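Local coordinates for cellulose biosynthesis protein BcsG (Salmonella typhimurium LT2, PDB 5OLT), which is required for cellulose biosynthesis and is represented here by its zinc-binding extramembrane domain, a member of the alkaline phosphatase family, at residues Leu180-Phe183 with Asp184-Val188; Val188-Asp191 with Leu192-Leu195; Lys230-Tyr234 with Lys235-Gln239; Lys272-Arg275 with Met276-Ser279. All blocks are in the same frame, centred on the assembly; numbering follows the deposited sequence.

Contact 1: Leu180-Phe183 with Asp184-Val188; sequences LLSF and DGSPV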
loop_
_atom_site.group_PDB
_atom_site.type_symbol
_atom_site.label_atom_id
_atom_site.label_comp_id
_atom_site.label_asym_id
_atom_site.label_seq_id
_atom_site.Cartn_x
_atom_site.Cartn_y
_atom_site.Cartn_z
ATOM N N LEU A 180 12.760 -18.168 -7.272
ATOM C CA LEU A 180 14.034 -17.465 -7.176
ATOM C C LEU A 180 14.710 -17.879 -5.886
ATOM O O LEU A 180 14.070 -18.299 -4.940
ATOM C CB LEU A 180 13.843 -15.927 -7.144
ATOM C CG LEU A 180 13.211 -15.307 -8.408
ATOM C CD1 LEU A 180 12.593 -13.951 -8.068
ATOM C CD2 LEU A 180 14.247 -15.175 -9.517
ATOM N N LEU A 181 16.024 -17.703 -5.847
ATOM C CA LEU A 181 16.745 -17.663 -4.576
ATOM C C LEU A 181 17.070 -16.241 -4.220
ATOM O O LEU A 181 17.460 -15.437 -5.091
ATOM C CB LEU A 181 17.988 -18.553 -4.606
ATOM C CG LEU A 181 17.609 -20.030 -4.756
ATOM C CD1 LEU A 181 18.908 -20.853 -4.849
ATOM C CD2 LEU A 181 16.678 -20.590 -3.659
ATOM N N SER A 182 16.896 -15.922 -2.939
ATOM C CA SER A 182 16.905 -14.551 -2.553
ATOM C C SER A 182 18.320 -14.159 -2.339
ATOM O O SER A 182 19.236 -14.992 -2.340
ATOM C CB SER A 182 16.015 -14.259 -1.331
ATOM O OG SER A 182 16.580 -14.829 -0.177
ATOM N N PHE A 183 18.490 -12.847 -2.264
ATOM C CA PHE A 183 19.754 -12.205 -1.924
ATOM C C PHE A 183 20.376 -12.758 -0.625
ATOM O O PHE A 183 21.583 -12.636 -0.442
ATOM C CB PHE A 183 19.516 -10.690 -1.822
ATOM C CG PHE A 183 18.400 -10.324 -0.882
ATOM C CD1 PHE A 183 17.049 -10.400 -1.298
ATOM C CD2 PHE A 183 18.682 -9.929 0.428
ATOM C CE1 PHE A 183 16.015 -10.099 -0.412
ATOM C CE2 PHE A 183 17.654 -9.610 1.304
ATOM C CZ PHE A 183 16.317 -9.690 0.884
ATOM N N ASP A 184 19.554 -13.367 0.254
ATOM C CA ASP A 184 20.057 -14.051 1.478
ATOM C C ASP A 184 20.199 -15.597 1.355
ATOM O O ASP A 184 20.548 -16.262 2.315
ATOM C CB ASP A 184 19.270 -13.612 2.761
ATOM C CG ASP A 184 18.017 -14.486 3.064
ATOM O OD1 ASP A 184 17.530 -15.211 2.170
ATOM O OD2 ASP A 184 17.513 -14.456 4.226
ATOM N N GLY A 185 19.927 -16.144 0.170
ATOM C CA GLY A 185 20.029 -17.601 -0.083
ATOM C C GLY A 185 18.737 -18.425 0.130
ATOM O O GLY A 185 18.642 -19.612 -0.251
ATOM N N SER A 186 17.741 -17.809 0.740
ATOM C CA SER A 186 16.518 -18.511 1.020
ATOM C C SER A 186 15.548 -18.407 -0.173
ATOM O O SER A 186 15.740 -17.601 -1.092
ATOM C CB SER A 186 15.869 -18.023 2.319
ATOM O OG SER A 186 15.495 -16.683 2.182
ATOM N N PRO A 187 14.525 -19.257 -0.180
ATOM C CA PRO A 187 13.676 -19.298 -1.361
ATOM C C PRO A 187 12.711 -18.136 -1.475
ATOM O O PRO A 187 12.208 -17.609 -0.467
ATOM C CB PRO A 187 12.857 -20.587 -1.177
ATOM C CG PRO A 187 13.582 -21.393 -0.186
ATOM C CD PRO A 187 14.275 -20.405 0.716
ATOM N N VAL A 188 12.455 -17.747 -2.717
ATOM C CA VAL A 188 11.269 -16.934 -3.020
ATOM C C VAL A 188 10.340 -17.858 -3.798
ATOM O O VAL A 188 10.701 -18.336 -4.904
ATOM C CB VAL A 188 11.618 -15.677 -3.830
ATOM C CG1 VAL A 188 10.335 -14.851 -3.998
ATOM C CG2 VAL A 188 12.699 -14.875 -3.111
#

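Contact 2: Val188-Asp191 with Leu192-Leu195; sequences VYDD and LAVL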
loop_
_atom_site.group_PDB
_atom_site.type_symbol
_atom_site.label_atom_id
_atom_site.label_comp_id
_atom_site.label_asym_id
_atom_site.label_seq_id
_atom_site.Cartn_x
_atom_site.Cartn_y
_atom_site.Cartn_z
ATOM N N VAL A 188 12.455 -17.747 -2.717
ATOM C CA VAL A 188 11.269 -16.934 -3.020
ATOM C C VAL A 188 10.340 -17.858 -3.798
ATOM O O VAL A 188 10.701 -18.336 -4.904
ATOM C CB VAL A 188 11.618 -15.677 -3.830
ATOM C CG1 VAL A 188 10.335 -14.851 -3.998
ATOM C CG2 VAL A 188 12.699 -14.875 -3.111
ATOM N N TYR A 189 9.195 -18.184 -3.205
ATOM C CA TYR A 189 8.286 -19.127 -3.818
ATOM C C TYR A 189 7.529 -18.499 -4.985
ATOM O O TYR A 189 7.317 -17.270 -5.011
ATOM C CB TYR A 189 7.281 -19.627 -2.777
ATOM C CG TYR A 189 7.995 -20.313 -1.656
ATOM C CD1 TYR A 189 8.652 -21.526 -1.887
ATOM C CD2 TYR A 189 8.038 -19.746 -0.375
ATOM C CE1 TYR A 189 9.367 -22.154 -0.872
ATOM C CE2 TYR A 189 8.750 -20.384 0.660
ATOM C CZ TYR A 189 9.395 -21.582 0.394
ATOM O OH TYR A 189 10.064 -22.206 1.432
ATOM N N ASP A 190 7.063 -19.340 -5.904
ATOM C CA ASP A 190 6.280 -18.855 -7.017
ATOM C C ASP A 190 4.989 -18.208 -6.524
ATOM O O ASP A 190 4.202 -18.826 -5.766
ATOM C CB ASP A 190 5.910 -20.002 -7.946
ATOM C CG ASP A 190 5.222 -19.506 -9.161
ATOM O OD1 ASP A 190 5.910 -18.968 -10.061
ATOM O OD2 ASP A 190 3.990 -19.605 -9.202
ATOM N N ASP A 191 4.717 -17.006 -7.024
ATOM C CA ASP A 191 3.567 -16.259 -6.494
ATOM C C ASP A 191 2.229 -16.820 -6.928
ATOM O O ASP A 191 1.262 -16.792 -6.151
ATOM C CB ASP A 191 3.672 -14.794 -6.861
ATOM C CG ASP A 191 4.816 -14.146 -6.120
ATOM O OD1 ASP A 191 4.820 -14.313 -4.851
ATOM O OD2 ASP A 191 5.743 -13.573 -6.772
ATOM N N LEU A 192 2.145 -17.320 -8.176
ATOM C CA LEU A 192 0.894 -17.939 -8.596
ATOM C C LEU A 192 0.610 -19.159 -7.744
ATOM O O LEU A 192 -0.559 -19.396 -7.403
ATOM C CB LEU A 192 0.945 -18.271 -10.079
ATOM C CG LEU A 192 -0.322 -18.822 -10.735
ATOM C CD1 LEU A 192 -1.510 -17.891 -10.461
ATOM C CD2 LEU A 192 -0.071 -19.046 -12.230
ATOM N N ALA A 193 1.643 -19.937 -7.391
ATOM C CA ALA A 193 1.424 -21.107 -6.512
ATOM C C ALA A 193 0.942 -20.696 -5.120
ATOM O O ALA A 193 0.027 -21.313 -4.571
ATOM C CB ALA A 193 2.681 -21.941 -6.407
ATOM N N VAL A 194 1.533 -19.630 -4.560
ATOM C CA VAL A 194 1.090 -19.121 -3.264
ATOM C C VAL A 194 -0.382 -18.673 -3.352
ATOM O O VAL A 194 -1.186 -18.977 -2.464
ATOM C CB VAL A 194 1.969 -17.927 -2.811
ATOM C CG1 VAL A 194 1.409 -17.292 -1.552
ATOM C CG2 VAL A 194 3.405 -18.375 -2.537
ATOM N N LEU A 195 -0.742 -17.960 -4.421
ATOM C CA LEU A 195 -2.094 -17.406 -4.559
ATOM C C LEU A 195 -3.094 -18.539 -4.799
ATOM O O LEU A 195 -4.200 -18.475 -4.283
ATOM C CB LEU A 195 -2.151 -16.378 -5.698
ATOM C CG LEU A 195 -1.486 -15.058 -5.318
ATOM C CD1 LEU A 195 -1.137 -14.283 -6.601
ATOM C CD2 LEU A 195 -2.418 -14.231 -4.413
#

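Contact 3: Lys230-Tyr234 with Lys235-Gln239; sequences KTADY and KIRAQ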
loop_
_atom_site.group_PDB
_atom_site.type_symbol
_atom_site.label_atom_id
_atom_site.label_comp_id
_atom_site.label_asym_id
_atom_site.label_seq_id
_atom_site.Cartn_x
_atom_site.Cartn_y
_atom_site.Cartn_z
ATOM N N LYS A 230 24.301 -14.491 -11.900
ATOM C CA LYS A 230 23.866 -13.089 -11.998
ATOM C C LYS A 230 22.438 -12.923 -11.416
ATOM O O LYS A 230 21.581 -13.841 -11.563
ATOM C CB LYS A 230 23.915 -12.646 -13.474
ATOM C CG LYS A 230 23.246 -13.654 -14.418
ATOM C CD LYS A 230 23.127 -13.234 -15.878
ATOM C CE LYS A 230 22.231 -14.206 -16.663
ATOM N NZ LYS A 230 22.798 -15.570 -16.919
ATOM N N THR A 231 22.209 -11.788 -10.754
ATOM C CA THR A 231 20.872 -11.309 -10.374
ATOM C C THR A 231 19.999 -11.365 -11.625
ATOM O O THR A 231 20.429 -10.976 -12.731
ATOM C CB THR A 231 20.914 -9.859 -9.826
ATOM O OG1 THR A 231 21.699 -9.830 -8.631
ATOM C CG2 THR A 231 19.514 -9.296 -9.463
ATOM N N ALA A 232 18.805 -11.921 -11.464
ATOM C CA ALA A 232 17.851 -11.963 -12.585
ATOM C C ALA A 232 17.489 -10.558 -12.988
ATOM O O ALA A 232 17.366 -9.684 -12.134
ATOM C CB ALA A 232 16.619 -12.750 -12.185
ATOM N N ASP A 233 17.327 -10.318 -14.281
ATOM C CA ASP A 233 16.985 -8.972 -14.702
ATOM C C ASP A 233 15.676 -8.526 -14.042
ATOM O O ASP A 233 14.701 -9.288 -13.964
ATOM C CB ASP A 233 16.852 -8.905 -16.217
ATOM C CG ASP A 233 16.935 -7.490 -16.739
ATOM O OD1 ASP A 233 18.061 -6.990 -16.973
ATOM O OD2 ASP A 233 15.870 -6.869 -16.918
ATOM N N TYR A 234 15.653 -7.283 -13.591
ATOM C CA TYR A 234 14.435 -6.735 -12.969
ATOM C C TYR A 234 13.225 -6.811 -13.920
ATOM O O TYR A 234 12.129 -7.200 -13.478
ATOM C CB TYR A 234 14.654 -5.287 -12.528
ATOM C CG TYR A 234 13.464 -4.674 -11.781
ATOM C CD1 TYR A 234 12.393 -4.091 -12.460
ATOM C CD2 TYR A 234 13.445 -4.638 -10.393
ATOM C CE1 TYR A 234 11.303 -3.567 -11.784
ATOM C CE2 TYR A 234 12.374 -4.089 -9.697
ATOM C CZ TYR A 234 11.320 -3.532 -10.408
ATOM O OH TYR A 234 10.250 -2.978 -9.749
ATOM N N LYS A 235 13.379 -6.440 -15.189
ATOM C CA LYS A 235 12.208 -6.439 -16.050
ATOM C C LYS A 235 11.690 -7.870 -16.303
ATOM O O LYS A 235 10.483 -8.062 -16.478
ATOM C CB LYS A 235 12.426 -5.676 -17.350
ATOM C CG LYS A 235 13.368 -6.314 -18.343
ATOM C CD LYS A 235 13.439 -5.488 -19.646
ATOM C CE LYS A 235 14.131 -4.149 -19.506
ATOM N NZ LYS A 235 15.433 -4.168 -18.781
ATOM N N ILE A 236 12.591 -8.870 -16.291
ATOM C CA ILE A 236 12.148 -10.256 -16.406
ATOM C C ILE A 236 11.340 -10.677 -15.183
ATOM O O ILE A 236 10.246 -11.253 -15.322
ATOM C CB ILE A 236 13.366 -11.199 -16.589
ATOM C CG1 ILE A 236 14.048 -10.940 -17.942
ATOM C CG2 ILE A 236 12.982 -12.685 -16.411
ATOM C CD1 ILE A 236 13.235 -11.370 -19.180
ATOM N N ARG A 237 11.836 -10.319 -13.995
ATOM C CA ARG A 237 11.108 -10.654 -12.774
ATOM C C ARG A 237 9.783 -9.927 -12.678
ATOM O O ARG A 237 8.786 -10.484 -12.188
ATOM C CB ARG A 237 11.981 -10.409 -11.554
ATOM C CG ARG A 237 13.122 -11.431 -11.453
ATOM C CD ARG A 237 13.972 -11.106 -10.253
ATOM N NE ARG A 237 14.824 -9.958 -10.540
ATOM C CZ ARG A 237 15.221 -9.057 -9.643
ATOM N NH1 ARG A 237 14.690 -9.051 -8.413
ATOM N NH2 ARG A 237 16.066 -8.096 -10.005
ATOM N N ALA A 238 9.778 -8.660 -13.097
ATOM C CA ALA A 238 8.535 -7.862 -13.001
ATOM C C ALA A 238 7.513 -8.367 -14.009
ATOM O O ALA A 238 6.345 -8.534 -13.654
ATOM C CB ALA A 238 8.840 -6.386 -13.186
ATOM N N GLN A 239 7.937 -8.657 -15.258
ATOM C CA GLN A 239 7.027 -9.269 -16.213
ATOM C C GLN A 239 6.451 -10.584 -15.674
ATOM O O GLN A 239 5.241 -10.831 -15.817
ATOM C CB GLN A 239 7.784 -9.504 -17.528
ATOM C CG GLN A 239 6.941 -10.218 -18.583
ATOM C CD GLN A 239 5.897 -9.337 -19.253
ATOM O OE1 GLN A 239 6.099 -8.106 -19.420
ATOM N NE2 GLN A 239 4.788 -9.960 -19.696
HETATM O O HOH W 1 15.736 -4.593 -15.876
#

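Contact 4: Lys272-Arg275 with Met276-Ser279; sequences KGDR and MQIS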
loop_
_atom_site.group_PDB
_atom_site.type_symbol
_atom_site.label_atom_id
_atom_site.label_comp_id
_atom_site.label_asym_id
_atom_site.label_seq_id
_atom_site.Cartn_x
_atom_site.Cartn_y
_atom_site.Cartn_z
ATOM N N LYS A 272 16.203 2.990 -11.503
ATOM C CA LYS A 272 16.834 4.155 -12.110
ATOM C C LYS A 272 17.388 5.029 -10.997
ATOM O O LYS A 272 16.645 5.602 -10.206
ATOM C CB LYS A 272 15.840 4.932 -12.985
ATOM C CG LYS A 272 16.465 6.150 -13.665
ATOM C CD LYS A 272 15.598 6.658 -14.798
ATOM C CE LYS A 272 16.109 7.982 -15.381
ATOM N NZ LYS A 272 14.984 8.632 -16.132
ATOM N N GLY A 273 18.719 5.110 -10.968
ATOM C CA GLY A 273 19.407 5.975 -9.996
ATOM C C GLY A 273 19.253 7.456 -10.305
ATOM O O GLY A 273 18.721 7.848 -11.370
ATOM N N ASP A 274 19.738 8.302 -9.396
ATOM C CA ASP A 274 19.734 9.739 -9.629
ATOM C C ASP A 274 21.025 10.347 -9.109
ATOM O O ASP A 274 21.985 9.592 -8.847
ATOM C CB ASP A 274 18.442 10.364 -9.030
ATOM C CG ASP A 274 18.362 10.260 -7.513
ATOM O OD1 ASP A 274 19.380 9.971 -6.843
ATOM O OD2 ASP A 274 17.266 10.471 -6.963
ATOM N N ARG A 275 21.093 11.676 -8.963
ATOM C CA ARG A 275 22.384 12.308 -8.655
ATOM C C ARG A 275 22.895 11.838 -7.308
ATOM O O ARG A 275 24.116 11.555 -7.159
ATOM C CB ARG A 275 22.283 13.841 -8.651
ATOM C CG ARG A 275 22.077 14.396 -10.049
ATOM C CD ARG A 275 21.725 15.876 -10.004
ATOM N NE ARG A 275 21.577 16.412 -11.366
ATOM C CZ ARG A 275 20.502 17.044 -11.827
ATOM N NH1 ARG A 275 19.419 17.234 -11.075
ATOM N NH2 ARG A 275 20.501 17.498 -13.070
ATOM N N MET A 276 22.012 11.814 -6.303
ATOM C CA MET A 276 22.421 11.449 -4.954
ATOM C C MET A 276 22.543 9.957 -4.725
ATOM O O MET A 276 23.346 9.538 -3.882
ATOM C CB MET A 276 21.446 12.017 -3.937
ATOM C CG MET A 276 21.914 11.893 -2.511
ATOM S SD MET A 276 20.726 12.634 -1.391
ATOM C CE MET A 276 21.662 12.441 0.120
ATOM N N GLN A 277 21.689 9.167 -5.384
ATOM C CA GLN A 277 21.615 7.749 -5.098
ATOM C C GLN A 277 21.763 6.900 -6.350
ATOM O O GLN A 277 20.875 6.854 -7.203
ATOM C CB GLN A 277 20.273 7.426 -4.415
ATOM C CG GLN A 277 20.064 8.295 -3.191
ATOM C CD GLN A 277 18.859 7.806 -2.418
ATOM O OE1 GLN A 277 17.690 8.115 -2.748
ATOM N NE2 GLN A 277 19.115 7.077 -1.414
ATOM N N ILE A 278 22.894 6.205 -6.449
ATOM C CA ILE A 278 23.153 5.336 -7.614
ATOM C C ILE A 278 22.097 4.217 -7.606
ATOM O O ILE A 278 21.507 3.894 -6.558
ATOM C CB ILE A 278 24.621 4.825 -7.568
ATOM C CG1 ILE A 278 25.096 4.412 -8.982
ATOM C CG2 ILE A 278 24.768 3.776 -6.459
ATOM C CD1 ILE A 278 26.595 4.568 -9.233
ATOM N N SER A 279 21.847 3.635 -8.768
ATOM C CA SER A 279 20.856 2.576 -8.915
ATOM C C SER A 279 21.001 1.518 -7.810
ATOM O O SER A 279 22.115 1.059 -7.534
ATOM C CB SER A 279 20.994 1.914 -10.319
ATOM O OG SER A 279 20.105 0.815 -10.430
#

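Contact 1: Leu180-Phe183 with Asp184-Val188
Ser182 and Ser186 meet where the chain reverses, and the side chain of Ser182 can be followed through the junction. Its CB packs beside the opposing strand, 3.8 Å from Val188 CG2. Chi1 of 70° places OG between the backbone N and the carbonyl carbon, pointing into the turn. There OG lies 2.6 Å from Asp184 OD1 and 3.0 Å from Ser186 O, two acceptors within reach of its one proton, and it also accepts a weak bond from Asp184 N. The segments form a 3:5 beta hairpin, a type I turn from Ser182 to Gly185 closed by a G1 bulge: Ser182 N donates to Ser186 O (2.8 Å), Gly185 N returns to Ser182 O, and Gly185 takes up the left-handed backbone conformation. Asp184 adds an Asx turn. Its OD1 is gripped twice by Ser186, by N on the anti side, 34° out of the carboxylate plane, and by OG through the syn lone pair at 2.5 Å, which fixes the rotation of the carboxylate. Beyond the bulge, Leu180 and Val188 are an antiparallel hydrogen-bonded pair, and their CB atoms meet at 4.0 Å on the buried face. Leu181 lies on the other face, its CD2 4.0 Å from Pro187 CA. At the apex Phe183 stacks on His220 and meets Phe153 edge-to-face; the Phe183 side chain comes within about 8 Å of the zinc ion.

Contact 2: Val188-Asp191 with Leu192-Leu195
Asp190 and Ala193 are joined by a capping hydrogen bond where strand 187-189 passes into helix 191-203. Asp190 OD2 accepts from Ala193 N at 3.0 Å through its anti lone pair, the one away from OD1. Chi1 of -174° sets the carboxylate beside its own carbonyl carbon, swinging it forward over the first turn, where OD2 also comes to 3.1 Å from Leu192 N. That amide has a bond of its own to Glu244 of helix 234-255. The main-chain bonds take over one step along: Val194 N donates to Asp190 O at 3.0 Å, and Leu195 N to Asp191 O at 2.9 Å. Apolar contact is confined to a single bridge, in which Tyr189 CB meets Val194 CG2 at 4.1 Å while the phenol ring leads away to Gln173 and Leu176. Charge gathers around the start of the helix. Asp190 OD1 lies near Glu244 OE2, and the buried Asp191 sends OD1 close to Asp148 OD2; such proximity would be expected to raise the proton affinity of these carboxylates. Val194 and Leu195 both pack on Phe214 of strand 210-216, fitting the helix to the central sheet. With Asp190 as N-cap bonded to the third helical residue, and Tyr189 before the cap touching Val194 four residues into the helix, the arrangement is that of a capped N-terminus with a light hydrophobic staple made by Tyr189 CB.

Contact 3: Lys230-Tyr234 with Lys235-Gln239
Asp233 and Lys235 meet at the N-terminus of helix 234-255, where Asp233 is the N-cap. Its OD2 accepts from Lys235 N at 3.1 Å, met on the anti side and 33° out of the carboxylate plane. The electrostatic part is looser. Lys235 folds back at its last two torsions, bringing NZ to 3.3 Å from Asp233 OD2 in a weak salt bridge. A water fills the angle between them, donating to OD2 and accepting from Lys235 N and NZ. Cap bond, salt bridge and water all describe one of two modelled conformers, the lysine end being the less certain. Backbone bonds start the helix proper, from Arg237 N to Asp233 O and from Ala238 N to Tyr234 O, the latter 2.8 Å. Arg237 reaches back over the turn and, bent at chi3 (-76°), presents the edge of its guanidinium to Ala232 O, which takes weak bonds from NE and NH2, both 3.0 Å long. Its stronger partners are the carbonyls of Pro218 and His220, bonded by NH1, so one guanidinium joins the two ends of the loop between strand 210-216 and helix 234-255. Apolar contact is lighter: Arg237 CD lies 3.7 Å from Ala232 CB, and Asp233 CB faces Ile236 CG1. Tyr234 OH bonds to Ser68 O, next to the zinc ligand Cys67, while Tyr234 CE1 rests 4.0 Å from Ala238 CB.

Contact 4: Lys272-Arg275 with Met276-Ser279
A tight surface turn in the loop between strand 259-265 and helix 287-290 brings Asp274 back against Gln277, their CA atoms 5.3 Å apart. Two bonds, one running each way between the pair, close it. Asp274 N donates to Gln277 O at 2.9 Å, the donor standing above the carbonyl plane, and Gln277 N donates to Asp274 OD1 at 2.8 Å, nearly along the C-O axis of the carboxylate. A chi1 of 65° folds the carboxylate back over its own main chain, turning OD1 inward across the turn; OD1 lies 3.6 Å from Gln277 CB as well. The other oxygen, OD2, is held by Tyr381 OH, so the carboxylate links the turn to the C-terminal tail. Arg275 extends the link, with NH1 reaching Pro382 O, and Met276 packs on Tyr381 and Pro382. Where the two arms leave the turn they run roughly antiparallel, and Gly273, without a side chain, comes close: its CA is 3.3 Å from Gln277 O. Ser279 OG closes the base of the loop on Leu271 O. Altogether this is a reverse turn in which an aspartate carboxylate serves as acceptor for the amide three residues on, in the loop that follows the zinc ligands Glu266 and His267.

In the fold
Contacts 1 and 2 follow one another through strand 187-189 and share Val188, the first reversing the chain and the second launching helix 191-203. Contact 3 begins a different helix, yet it touches contact 1, with Leu180 CD1 3.8 Å from Arg237 CD. Contacts 1, 2 and 3 are partly buried, mixing apolar packing with backbone and carboxylate bonds; contact 4 lies at the surface, about 25 Å from contact 1 between centres. An aspartate carboxylate that accepts from a nearby backbone amide recurs in all four: within a hairpin turn in contact 1, as a helix cap in contacts 2 and 3, and in a surface loop in contact 4. Contact 3 alone adds a lysine partner and a bridging water.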